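Local coordinates for SusD superfamily protein (Parabacteroides distasonis, PDB 3OTN), which probably binds nutrients such as carbohydrates at the bacterial outer membrane, as a member of the SusD family, at residues A[112-123]-A[167-176]; A[181-192]-A[245-254]. All coordinates share one frame; numbering follows the deposited sequence. Where two conformers were deposited one is given.

Contact 1. Residues A[112-123]-A[167-176]. With ACT (acetate ion), chain F; EDO (1,2-ethanediol), chain R.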
loop_
_atom_site.group_PDB
_atom_site.type_symbol
_atom_site.label_atom_id
_atom_site.label_comp_id
_atom_site.label_asym_id
_atom_site.label_seq_id
_atom_site.Cartn_x
_atom_site.Cartn_y
_atom_site.Cartn_z
ATOM N N ASN A 112 -9.000 17.213 -20.545
ATOM C CA ASN A 112 -8.293 17.680 -19.334
ATOM C C ASN A 112 -8.416 16.688 -18.159
ATOM O O ASN A 112 -7.427 16.376 -17.485
ATOM C CB ASN A 112 -8.846 19.063 -18.936
ATOM C CG ASN A 112 -8.196 19.640 -17.671
ATOM O OD1 ASN A 112 -8.553 19.281 -16.543
ATOM N ND2 ASN A 112 -7.275 20.580 -17.864
ATOM N N GLY A 113 -9.621 16.176 -17.933
ATOM C CA GLY A 113 -9.860 15.158 -16.893
ATOM C C GLY A 113 -9.074 13.903 -17.118
ATOM O O GLY A 113 -8.408 13.385 -16.209
ATOM N N TYR A 114 -9.118 13.436 -18.361
ATOM C CA TYR A 114 -8.429 12.236 -18.738
ATOM C C TYR A 114 -6.922 12.360 -18.517
ATOM O O TYR A 114 -6.309 11.450 -17.999
ATOM C CB TYR A 114 -8.726 11.894 -20.196
ATOM C CG TYR A 114 -10.107 11.338 -20.501
ATOM C CD1 TYR A 114 -10.921 10.759 -19.516
ATOM C CD2 TYR A 114 -10.575 11.331 -21.821
ATOM C CE1 TYR A 114 -12.180 10.238 -19.828
ATOM C CE2 TYR A 114 -11.841 10.807 -22.147
ATOM C CZ TYR A 114 -12.616 10.240 -21.147
ATOM O OH TYR A 114 -13.842 9.722 -21.466
HETATM N N MSE A 115 -6.346 13.502 -18.899
HETATM C CA MSE A 115 -4.918 13.703 -18.751
HETATM C C MSE A 115 -4.561 13.800 -17.264
HETATM O O MSE A 115 -3.497 13.318 -16.857
HETATM C CB MSE A 115 -4.440 14.914 -19.568
HETATM C CG MSE A 115 -4.525 14.693 -21.093
HETATM SE SE MSE A 115 -3.999 16.273 -22.181
HETATM C CE MSE A 115 -5.184 17.565 -21.365
ATOM N N ALA A 116 -5.459 14.367 -16.454
ATOM C CA ALA A 116 -5.276 14.384 -14.991
ATOM C C ALA A 116 -5.203 12.963 -14.410
ATOM O O ALA A 116 -4.443 12.692 -13.475
ATOM C CB ALA A 116 -6.396 15.213 -14.301
ATOM N N GLU A 117 -6.008 12.051 -14.934
ATOM C CA GLU A 117 -6.009 10.668 -14.429
ATOM C C GLU A 117 -4.624 10.024 -14.713
ATOM O O GLU A 117 -4.073 9.309 -13.888
ATOM C CB GLU A 117 -7.124 9.839 -15.082
ATOM C CG GLU A 117 -8.555 10.307 -14.769
ATOM C CD GLU A 117 -9.635 9.486 -15.461
ATOM O OE1 GLU A 117 -9.537 8.244 -15.517
ATOM O OE2 GLU A 117 -10.597 10.093 -15.957
ATOM N N VAL A 118 -4.117 10.265 -15.906
ATOM C CA VAL A 118 -2.856 9.708 -16.386
ATOM C C VAL A 118 -1.706 10.336 -15.635
ATOM O O VAL A 118 -0.775 9.629 -15.254
ATOM C CB VAL A 118 -2.723 9.840 -17.937
ATOM C CG1 VAL A 118 -1.328 9.268 -18.456
ATOM C CG2 VAL A 118 -3.921 9.122 -18.610
ATOM N N LYS A 119 -1.755 11.645 -15.387
ATOM C CA LYS A 119 -0.669 12.264 -14.626
ATOM C C LYS A 119 -0.668 11.754 -13.190
ATOM O O LYS A 119 0.406 11.522 -12.627
ATOM C CB LYS A 119 -0.738 13.782 -14.651
ATOM C CG LYS A 119 -0.346 14.385 -15.981
ATOM C CD LYS A 119 -0.680 15.869 -15.971
ATOM C CE LYS A 119 -0.454 16.518 -17.339
ATOM N NZ LYS A 119 -0.664 17.998 -17.238
ATOM N N PHE A 120 -1.857 11.595 -12.593
ATOM C CA PHE A 120 -1.963 10.962 -11.275
ATOM C C PHE A 120 -1.253 9.610 -11.296
ATOM O O PHE A 120 -0.462 9.321 -10.394
ATOM C CB PHE A 120 -3.423 10.792 -10.820
ATOM C CG PHE A 120 -3.603 9.818 -9.673
ATOM C CD1 PHE A 120 -3.556 10.255 -8.339
ATOM C CD2 PHE A 120 -3.826 8.478 -9.923
ATOM C CE1 PHE A 120 -3.725 9.357 -7.281
ATOM C CE2 PHE A 120 -3.961 7.565 -8.871
ATOM C CZ PHE A 120 -3.936 8.018 -7.542
HETATM N N MSE A 121 -1.508 8.804 -12.340
HETATM C CA MSE A 121 -0.993 7.442 -12.368
HETATM C C MSE A 121 0.532 7.401 -12.496
HETATM O O MSE A 121 1.196 6.541 -11.905
HETATM C CB MSE A 121 -1.634 6.618 -13.513
HETATM C CG MSE A 121 -1.891 5.176 -13.117
HETATM SE SE MSE A 121 -3.291 4.981 -11.835
HETATM C CE MSE A 121 -4.683 5.284 -13.120
ATOM N N ARG A 122 1.068 8.297 -13.313
ATOM C CA ARG A 122 2.488 8.358 -13.512
ATOM C C ARG A 122 3.153 8.705 -12.185
ATOM O O ARG A 122 4.135 8.083 -11.809
ATOM C CB ARG A 122 2.843 9.349 -14.624
ATOM C CG ARG A 122 4.330 9.426 -14.814
ATOM C CD ARG A 122 4.730 10.106 -16.060
ATOM N NE ARG A 122 4.430 11.523 -16.050
ATOM C CZ ARG A 122 4.534 12.304 -17.113
ATOM N NH1 ARG A 122 4.951 11.813 -18.285
ATOM N NH2 ARG A 122 4.208 13.589 -17.009
ATOM N N ALA A 123 2.615 9.705 -11.487
ATOM C CA ALA A 123 3.082 10.065 -10.171
ATOM C C ALA A 123 3.026 8.889 -9.209
ATOM O O ALA A 123 3.952 8.710 -8.424
ATOM C CB ALA A 123 2.307 11.267 -9.591
ATOM N N ASP A 167 3.250 16.576 -11.688
ATOM C CA ASP A 167 2.094 15.798 -12.201
ATOM C C ASP A 167 0.885 16.003 -11.290
ATOM O O ASP A 167 -0.221 16.273 -11.750
ATOM C CB ASP A 167 2.427 14.278 -12.279
ATOM C CG ASP A 167 3.209 13.877 -13.549
ATOM O OD1 ASP A 167 3.491 14.725 -14.432
ATOM O OD2 ASP A 167 3.559 12.672 -13.665
ATOM N N LEU A 168 1.121 15.885 -9.987
ATOM C CA LEU A 168 0.033 15.950 -9.020
ATOM C C LEU A 168 -0.492 17.389 -8.901
ATOM O O LEU A 168 -1.692 17.583 -8.800
ATOM C CB LEU A 168 0.470 15.393 -7.675
ATOM C CG LEU A 168 0.584 13.856 -7.705
ATOM C CD1 LEU A 168 1.215 13.265 -6.464
ATOM C CD2 LEU A 168 -0.787 13.197 -7.929
ATOM N N LEU A 169 0.389 18.382 -8.996
ATOM C CA LEU A 169 -0.055 19.775 -8.878
ATOM C C LEU A 169 -0.897 20.154 -10.094
ATOM O O LEU A 169 -1.853 20.941 -9.982
ATOM C CB LEU A 169 1.120 20.731 -8.723
ATOM C CG LEU A 169 1.914 20.654 -7.406
ATOM C CD1 LEU A 169 3.143 21.584 -7.531
ATOM C CD2 LEU A 169 1.061 20.998 -6.168
ATOM N N GLU A 170 -0.542 19.619 -11.259
ATOM C CA GLU A 170 -1.364 19.857 -12.456
ATOM C C GLU A 170 -2.691 19.096 -12.323
ATOM O O GLU A 170 -3.763 19.676 -12.578
ATOM C CB GLU A 170 -0.613 19.457 -13.712
ATOM C CG GLU A 170 0.656 20.364 -13.941
ATOM C CD GLU A 170 1.612 19.845 -15.014
ATOM O OE1 GLU A 170 1.315 18.834 -15.688
ATOM O OE2 GLU A 170 2.682 20.460 -15.180
ATOM N N ALA A 171 -2.645 17.837 -11.869
ATOM C CA ALA A 171 -3.899 17.060 -11.710
ATOM C C ALA A 171 -4.862 17.762 -10.722
ATOM O O ALA A 171 -6.086 17.817 -10.916
ATOM C CB ALA A 171 -3.589 15.599 -11.274
ATOM N N GLU A 172 -4.275 18.330 -9.676
ATOM C CA GLU A 172 -5.000 19.112 -8.689
ATOM C C GLU A 172 -5.739 20.356 -9.269
ATOM O O GLU A 172 -6.774 20.793 -8.748
ATOM C CB GLU A 172 -3.980 19.565 -7.643
ATOM C CG GLU A 172 -4.516 19.910 -6.360
ATOM C CD GLU A 172 -3.428 20.124 -5.328
ATOM O OE1 GLU A 172 -2.404 20.845 -5.603
ATOM O OE2 GLU A 172 -3.649 19.611 -4.217
ATOM N N GLN A 173 -5.204 20.921 -10.343
ATOM C CA GLN A 173 -5.827 22.079 -11.011
ATOM C C GLN A 173 -6.710 21.682 -12.189
ATOM O O GLN A 173 -6.998 22.513 -13.036
ATOM C CB GLN A 173 -4.735 23.075 -11.463
ATOM C CG GLN A 173 -3.951 23.704 -10.282
ATOM C CD GLN A 173 -4.865 24.414 -9.259
ATOM O OE1 GLN A 173 -5.875 25.037 -9.618
ATOM N NE2 GLN A 173 -4.512 24.311 -7.984
ATOM N N SER A 174 -7.197 20.444 -12.216
ATOM C CA SER A 174 -7.929 19.920 -13.370
ATOM C C SER A 174 -9.423 19.862 -13.105
ATOM O O SER A 174 -9.898 20.176 -12.010
ATOM C CB SER A 174 -7.415 18.515 -13.676
ATOM O OG SER A 174 -8.029 17.556 -12.827
ATOM N N ASP A 175 -10.153 19.397 -14.107
ATOM C CA ASP A 175 -11.593 19.156 -14.012
ATOM C C ASP A 175 -12.045 17.798 -13.390
ATOM O O ASP A 175 -13.222 17.466 -13.484
ATOM C CB ASP A 175 -12.193 19.348 -15.420
ATOM C CG ASP A 175 -12.105 20.805 -15.899
ATOM O OD1 ASP A 175 -11.952 21.715 -15.034
ATOM O OD2 ASP A 175 -12.198 21.036 -17.128
ATOM N N LEU A 176 -11.163 17.066 -12.700
ATOM C CA LEU A 176 -11.520 15.764 -12.107
ATOM C C LEU A 176 -12.586 15.837 -11.038
ATOM O O LEU A 176 -12.496 16.693 -10.160
ATOM C CB LEU A 176 -10.302 15.107 -11.409
ATOM C CG LEU A 176 -9.301 14.227 -12.104
ATOM C CD1 LEU A 176 -8.224 13.808 -11.043
ATOM C CD2 LEU A 176 -10.012 13.026 -12.705
HETATM C C ACT F . -3.865 18.397 -17.145
HETATM O O ACT F . -3.221 18.756 -16.119
HETATM O OXT ACT F . -4.994 17.927 -16.888
HETATM C CH3 ACT F . -3.329 18.511 -18.558
HETATM C C1 EDO R . 4.535 12.372 -22.262
HETATM O O1 EDO R . 4.986 12.078 -23.577
HETATM C C2 EDO R . 5.099 13.715 -21.824
HETATM O O2 EDO R . 5.240 13.749 -20.399
HETATM O O HOH W 1 -6.502 22.394 -15.708
#

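Contact 2. Residues A[181-192]-A[245-254]. With EDO (1,2-ethanediol), chain K.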
loop_
_atom_site.group_PDB
_atom_site.type_symbol
_atom_site.label_atom_id
_atom_site.label_comp_id
_atom_site.label_asym_id
_atom_site.label_seq_id
_atom_site.Cartn_x
_atom_site.Cartn_y
_atom_site.Cartn_z
ATOM N N HIS A 181 -17.105 6.281 -7.280
ATOM C CA HIS A 181 -17.491 5.005 -6.644
ATOM C C HIS A 181 -17.445 3.832 -7.584
ATOM O O HIS A 181 -18.043 2.800 -7.308
ATOM C CB HIS A 181 -18.901 5.094 -6.061
ATOM C CG HIS A 181 -18.962 5.784 -4.743
ATOM N ND1 HIS A 181 -20.053 5.684 -3.905
ATOM C CD2 HIS A 181 -18.069 6.581 -4.114
ATOM C CE1 HIS A 181 -19.833 6.403 -2.819
ATOM N NE2 HIS A 181 -18.636 6.959 -2.920
ATOM N N THR A 182 -16.743 3.986 -8.708
ATOM C CA THR A 182 -16.601 2.923 -9.682
ATOM C C THR A 182 -15.162 2.501 -9.855
ATOM O O THR A 182 -14.907 1.574 -10.565
ATOM C CB THR A 182 -17.142 3.331 -11.073
ATOM O OG1 THR A 182 -16.317 4.357 -11.618
ATOM C CG2 THR A 182 -18.612 3.812 -10.974
ATOM N N GLY A 183 -14.219 3.185 -9.228
ATOM C CA GLY A 183 -12.828 2.785 -9.280
ATOM C C GLY A 183 -11.941 3.774 -10.032
ATOM O O GLY A 183 -10.735 3.607 -10.019
ATOM N N ARG A 184 -12.504 4.824 -10.634
ATOM C CA ARG A 184 -11.658 5.773 -11.425
ATOM C C ARG A 184 -10.911 6.718 -10.477
ATOM O O ARG A 184 -11.308 6.878 -9.319
ATOM C CB ARG A 184 -12.512 6.554 -12.406
ATOM C CG ARG A 184 -13.254 5.605 -13.365
ATOM C CD ARG A 184 -13.656 6.273 -14.603
ATOM N NE ARG A 184 -12.507 6.620 -15.447
ATOM C CZ ARG A 184 -11.902 5.818 -16.328
ATOM N NH1 ARG A 184 -12.268 4.543 -16.522
ATOM N NH2 ARG A 184 -10.912 6.312 -17.060
ATOM N N VAL A 185 -9.793 7.251 -10.953
ATOM C CA VAL A 185 -9.072 8.302 -10.248
ATOM C C VAL A 185 -10.024 9.510 -10.007
ATOM O O VAL A 185 -10.858 9.824 -10.849
ATOM C CB VAL A 185 -7.827 8.735 -11.074
ATOM C CG1 VAL A 185 -7.156 9.947 -10.462
ATOM C CG2 VAL A 185 -6.863 7.530 -11.192
ATOM N N SER A 186 -9.931 10.132 -8.840
ATOM C CA SER A 186 -10.763 11.274 -8.454
ATOM C C SER A 186 -9.848 12.301 -7.811
ATOM O O SER A 186 -8.702 11.997 -7.512
ATOM C CB SER A 186 -11.781 10.832 -7.398
ATOM O OG SER A 186 -11.126 10.333 -6.225
HETATM N N MSE A 187 -10.361 13.496 -7.548
HETATM C CA MSE A 187 -9.544 14.496 -6.856
HETATM C C MSE A 187 -9.198 14.023 -5.453
HETATM O O MSE A 187 -8.117 14.328 -4.944
HETATM C CB MSE A 187 -10.246 15.847 -6.801
HETATM C CG MSE A 187 -9.318 16.951 -6.397
HETATM SE SE MSE A 187 -8.141 17.254 -7.902
HETATM C CE MSE A 187 -9.388 18.169 -9.065
ATOM N N GLY A 188 -10.079 13.254 -4.820
ATOM C CA GLY A 188 -9.737 12.686 -3.510
ATOM C C GLY A 188 -8.487 11.797 -3.556
ATOM O O GLY A 188 -7.661 11.842 -2.655
ATOM N N ALA A 189 -8.351 11.000 -4.620
ATOM C CA ALA A 189 -7.188 10.176 -4.836
ATOM C C ALA A 189 -5.937 11.042 -5.022
ATOM O O ALA A 189 -4.889 10.753 -4.440
ATOM C CB ALA A 189 -7.399 9.207 -6.088
ATOM N N VAL A 190 -6.061 12.101 -5.825
ATOM C CA VAL A 190 -4.943 13.015 -6.061
ATOM C C VAL A 190 -4.502 13.657 -4.762
ATOM O O VAL A 190 -3.301 13.764 -4.504
ATOM C CB VAL A 190 -5.344 14.159 -7.071
ATOM C CG1 VAL A 190 -4.290 15.268 -7.087
ATOM C CG2 VAL A 190 -5.612 13.589 -8.448
ATOM N N LYS A 191 -5.464 14.113 -3.967
ATOM C CA LYS A 191 -5.128 14.781 -2.689
ATOM C C LYS A 191 -4.530 13.803 -1.693
ATOM O O LYS A 191 -3.619 14.168 -0.983
ATOM C CB LYS A 191 -6.332 15.465 -2.013
ATOM C CG LYS A 191 -7.082 16.458 -2.822
ATOM C CD LYS A 191 -6.306 17.652 -3.145
ATOM C CE LYS A 191 -7.223 18.757 -3.797
ATOM N NZ LYS A 191 -6.395 19.952 -3.908
ATOM N N ALA A 192 -5.024 12.567 -1.654
ATOM C CA ALA A 192 -4.475 11.530 -0.749
ATOM C C ALA A 192 -3.026 11.194 -1.118
ATOM O O ALA A 192 -2.149 11.129 -0.254
ATOM C CB ALA A 192 -5.343 10.270 -0.776
ATOM N N ASN A 245 -14.941 0.572 -3.300
ATOM C CA ASN A 245 -14.969 1.962 -3.839
ATOM C C ASN A 245 -15.888 2.955 -3.109
ATOM O O ASN A 245 -16.166 4.030 -3.643
ATOM C CB ASN A 245 -15.302 1.957 -5.344
ATOM C CG ASN A 245 -14.419 1.035 -6.142
ATOM O OD1 ASN A 245 -14.902 0.237 -6.975
ATOM N ND2 ASN A 245 -13.118 1.154 -5.942
ATOM N N LYS A 246 -16.363 2.597 -1.909
ATOM C CA LYS A 246 -17.302 3.399 -1.127
ATOM C C LYS A 246 -16.762 3.563 0.279
ATOM O O LYS A 246 -15.806 2.898 0.683
ATOM C CB LYS A 246 -18.665 2.704 -0.938
ATOM C CG LYS A 246 -19.275 1.934 -2.063
ATOM C CD LYS A 246 -20.792 1.732 -1.884
ATOM C CE LYS A 246 -21.202 1.111 -0.561
ATOM N NZ LYS A 246 -22.690 1.017 -0.451
ATOM N N GLY A 247 -17.444 4.388 1.052
ATOM C CA GLY A 247 -17.168 4.510 2.490
ATOM C C GLY A 247 -15.832 5.199 2.675
ATOM O O GLY A 247 -15.687 6.359 2.317
ATOM N N GLU A 248 -14.833 4.460 3.142
ATOM C CA GLU A 248 -13.482 5.006 3.301
ATOM C C GLU A 248 -12.649 4.969 2.032
ATOM O O GLU A 248 -11.650 5.706 1.918
ATOM C CB GLU A 248 -12.718 4.239 4.361
ATOM C CG GLU A 248 -13.221 4.424 5.779
ATOM C CD GLU A 248 -12.221 3.978 6.837
ATOM O OE1 GLU A 248 -10.976 3.991 6.551
ATOM O OE2 GLU A 248 -12.688 3.629 7.960
ATOM N N PHE A 249 -13.008 4.106 1.095
ATOM C CA PHE A 249 -12.085 3.788 0.016
ATOM C C PHE A 249 -11.987 4.923 -1.002
ATOM O O PHE A 249 -12.987 5.371 -1.561
ATOM C CB PHE A 249 -12.410 2.472 -0.657
ATOM C CG PHE A 249 -12.443 1.284 0.294
ATOM C CD1 PHE A 249 -11.403 1.043 1.184
ATOM C CD2 PHE A 249 -13.549 0.435 0.309
ATOM C CE1 PHE A 249 -11.443 -0.055 2.055
ATOM C CE2 PHE A 249 -13.601 -0.651 1.144
ATOM C CZ PHE A 249 -12.549 -0.910 2.027
ATOM N N ILE A 250 -10.751 5.348 -1.248
ATOM C CA ILE A 250 -10.429 6.498 -2.124
ATOM C C ILE A 250 -9.842 5.998 -3.440
ATOM O O ILE A 250 -10.298 6.402 -4.529
ATOM C CB ILE A 250 -9.442 7.475 -1.406
ATOM C CG1 ILE A 250 -10.094 8.052 -0.152
ATOM C CG2 ILE A 250 -9.052 8.660 -2.332
ATOM C CD1 ILE A 250 -9.109 8.764 0.765
ATOM N N TYR A 251 -8.858 5.118 -3.352
ATOM C CA TYR A 251 -8.322 4.454 -4.550
ATOM C C TYR A 251 -7.966 2.993 -4.236
ATOM O O TYR A 251 -7.339 2.712 -3.224
ATOM C CB TYR A 251 -7.112 5.252 -5.088
ATOM C CG TYR A 251 -6.818 4.884 -6.501
ATOM C CD1 TYR A 251 -7.648 5.315 -7.530
ATOM C CD2 TYR A 251 -5.748 4.046 -6.816
ATOM C CE1 TYR A 251 -7.410 4.932 -8.861
ATOM C CE2 TYR A 251 -5.492 3.659 -8.144
ATOM C CZ TYR A 251 -6.322 4.085 -9.152
ATOM O OH TYR A 251 -6.075 3.688 -10.430
ATOM N N GLN A 252 -8.344 2.077 -5.118
ATOM C CA GLN A 252 -8.169 0.676 -4.864
ATOM C C GLN A 252 -7.759 -0.063 -6.127
ATOM O O GLN A 252 -8.089 0.338 -7.233
ATOM C CB GLN A 252 -9.516 0.075 -4.401
ATOM C CG GLN A 252 -10.079 0.626 -3.092
ATOM C CD GLN A 252 -11.118 -0.275 -2.500
ATOM O OE1 GLN A 252 -12.236 -0.372 -3.023
ATOM N NE2 GLN A 252 -10.769 -0.951 -1.390
ATOM N N VAL A 253 -7.117 -1.204 -5.933
ATOM C CA VAL A 253 -6.972 -2.196 -6.963
ATOM C C VAL A 253 -8.318 -2.918 -7.109
ATOM O O VAL A 253 -8.919 -3.324 -6.105
ATOM C CB VAL A 253 -5.899 -3.212 -6.644
ATOM C CG1 VAL A 253 -5.787 -4.177 -7.787
ATOM C CG2 VAL A 253 -4.509 -2.510 -6.442
ATOM N N GLN A 254 -8.779 -3.080 -8.345
ATOM C CA GLN A 254 -10.134 -3.607 -8.629
ATOM C C GLN A 254 -10.101 -5.104 -8.878
ATOM O O GLN A 254 -9.350 -5.605 -9.742
ATOM C CB GLN A 254 -10.781 -2.927 -9.840
ATOM C CG GLN A 254 -10.801 -1.367 -9.773
ATOM C CD GLN A 254 -11.615 -0.836 -8.618
ATOM O OE1 GLN A 254 -11.166 0.034 -7.835
ATOM N NE2 GLN A 254 -12.783 -1.358 -8.474
HETATM C C1 EDO K . -6.475 -2.985 -11.537
HETATM O O1 EDO K . -7.328 -2.229 -10.635
HETATM C C2 EDO K . -7.134 -4.310 -11.951
HETATM O O2 EDO K . -6.965 -5.240 -10.872
HETATM O O HOH W 2 -17.707 -0.172 -7.524
HETATM O O HOH W 3 -10.210 2.965 -7.082
HETATM O O HOH W 4 -10.526 7.783 -6.780
#

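Contact 1. Residues A[112-123]-A[167-176]
Arg122 forms a side-on salt bridge with Asp167, and two of its nitrogens each take one carboxylate oxygen. Arg122 NE lies 2.8 Å from Asp167 OD2, in an almost straight bond (179°) to the syn lone pair. Arg122 NH2 reaches Asp167 OD1 at 2.9 Å. The two bonds hold the flat groups nearly coplanar, 13° apart. A bend at chi3 (68°) brings the end of the arginine beside Asp167. Asn94 and an ethanediol take up NH1. Lys119 is extended instead and crosses Glu170 at about a right angle. In this second salt bridge Lys119 NZ meets Glu170 OE1 at 2.6 Å, on the anti side and out of the carboxylate plane. A weak bond joins NZ to an acetate.

These salt bridges join two antiparallel helices, 108-133 and 156-172, along one side, in the helical, TPR-related part of the SusD fold. The segment axes approach to 8.3 Å. Small residues permit this: Ala116 CB is 4.1 Å from Ala171 CB. Ala123 CB rests on Leu168 CG at 3.6 Å. Past the second helix, Ser174 OG forms an ST turn with Leu176 N and donates to Ala171 O. Asn112 OD1 accepts from Asp175 N at 2.9 Å.

Contact 2. Residues A[181-192]-A[245-254]
Asn245 OD1, which lies against the peptide between Thr182 and Gly183, accepts two hydrogen bonds. Gln254 NE2 donates to Asn245 OD1 at 3.0 Å. A water gives the other, at 2.9 Å from Asn245 OD1, and also donates to His181 O. In return Asn245 ND2 donates to Gln254 OE1, so the two amides pair through both ends and each carbonyl uses an in-plane lone pair. Asn245 lies before and Gln254 just after strand 249-253, the middle of a three-stranded antiparallel sheet. The strand is broken by a classic beta bulge: Ile250 and Tyr251 both face Tyr358 on the adjoining antiparallel strand.

No direct hydrogen bond joins the two segments. Gly183 lies against the amide pair, with its CA 3.5 Å from Gln254 OE1. Its backbone angles suit glycine. His181 lays one ring face over the backbone of Lys246. The CA of Lys246 stands 4.3 Å from the ring centroid of His181 and 12° off the normal, a CH-pi contact.

Deeper in, the strand packs on the start of helix 187-202. Ser186 caps this helix by accepting from Ala189 N. Ile250 CG2, anti to the backbone N, is directed at the first turn and lies 3.3 Å from Ala189 N. The Tyr251 ring crosses Val185 obliquely, with CE1 3.5 Å from Val185 CG2. Tyr251 OH also bonds to Asn30 ND2, which would restrain the ring. Helix 360-375 also meets Ile250, through Val363. A second water sits between the segments beside the helix start: it lies 2.7 Å from Ile250 O and 2.7 Å from Ser186 OG, with Arg184 O also close by.

Overall arrangement
Contacts 1 and 2 follow each other along the chain, and their centres are 14 Å apart. Both are partly buried. Contact 1 lies about 20 Å from the centre of the chain and contact 2 about 13 Å. Contact 1 joins two helices, with salt bridges along one flank, where Glu170 is exposed. Contact 2 joins a helix start and its preceding loop to a bulged strand, by bridging waters and the packing of buried Ile250 and Tyr251. Helix 108-133 belongs to contact 1 but also packs on contact 2. There Phe120 meets Tyr251 edge-to-face, and Met121 SE lies near Tyr251 OH. Two salt bridges, Glu117 with Arg184 and Glu172 with Lys191, tie the contacts together.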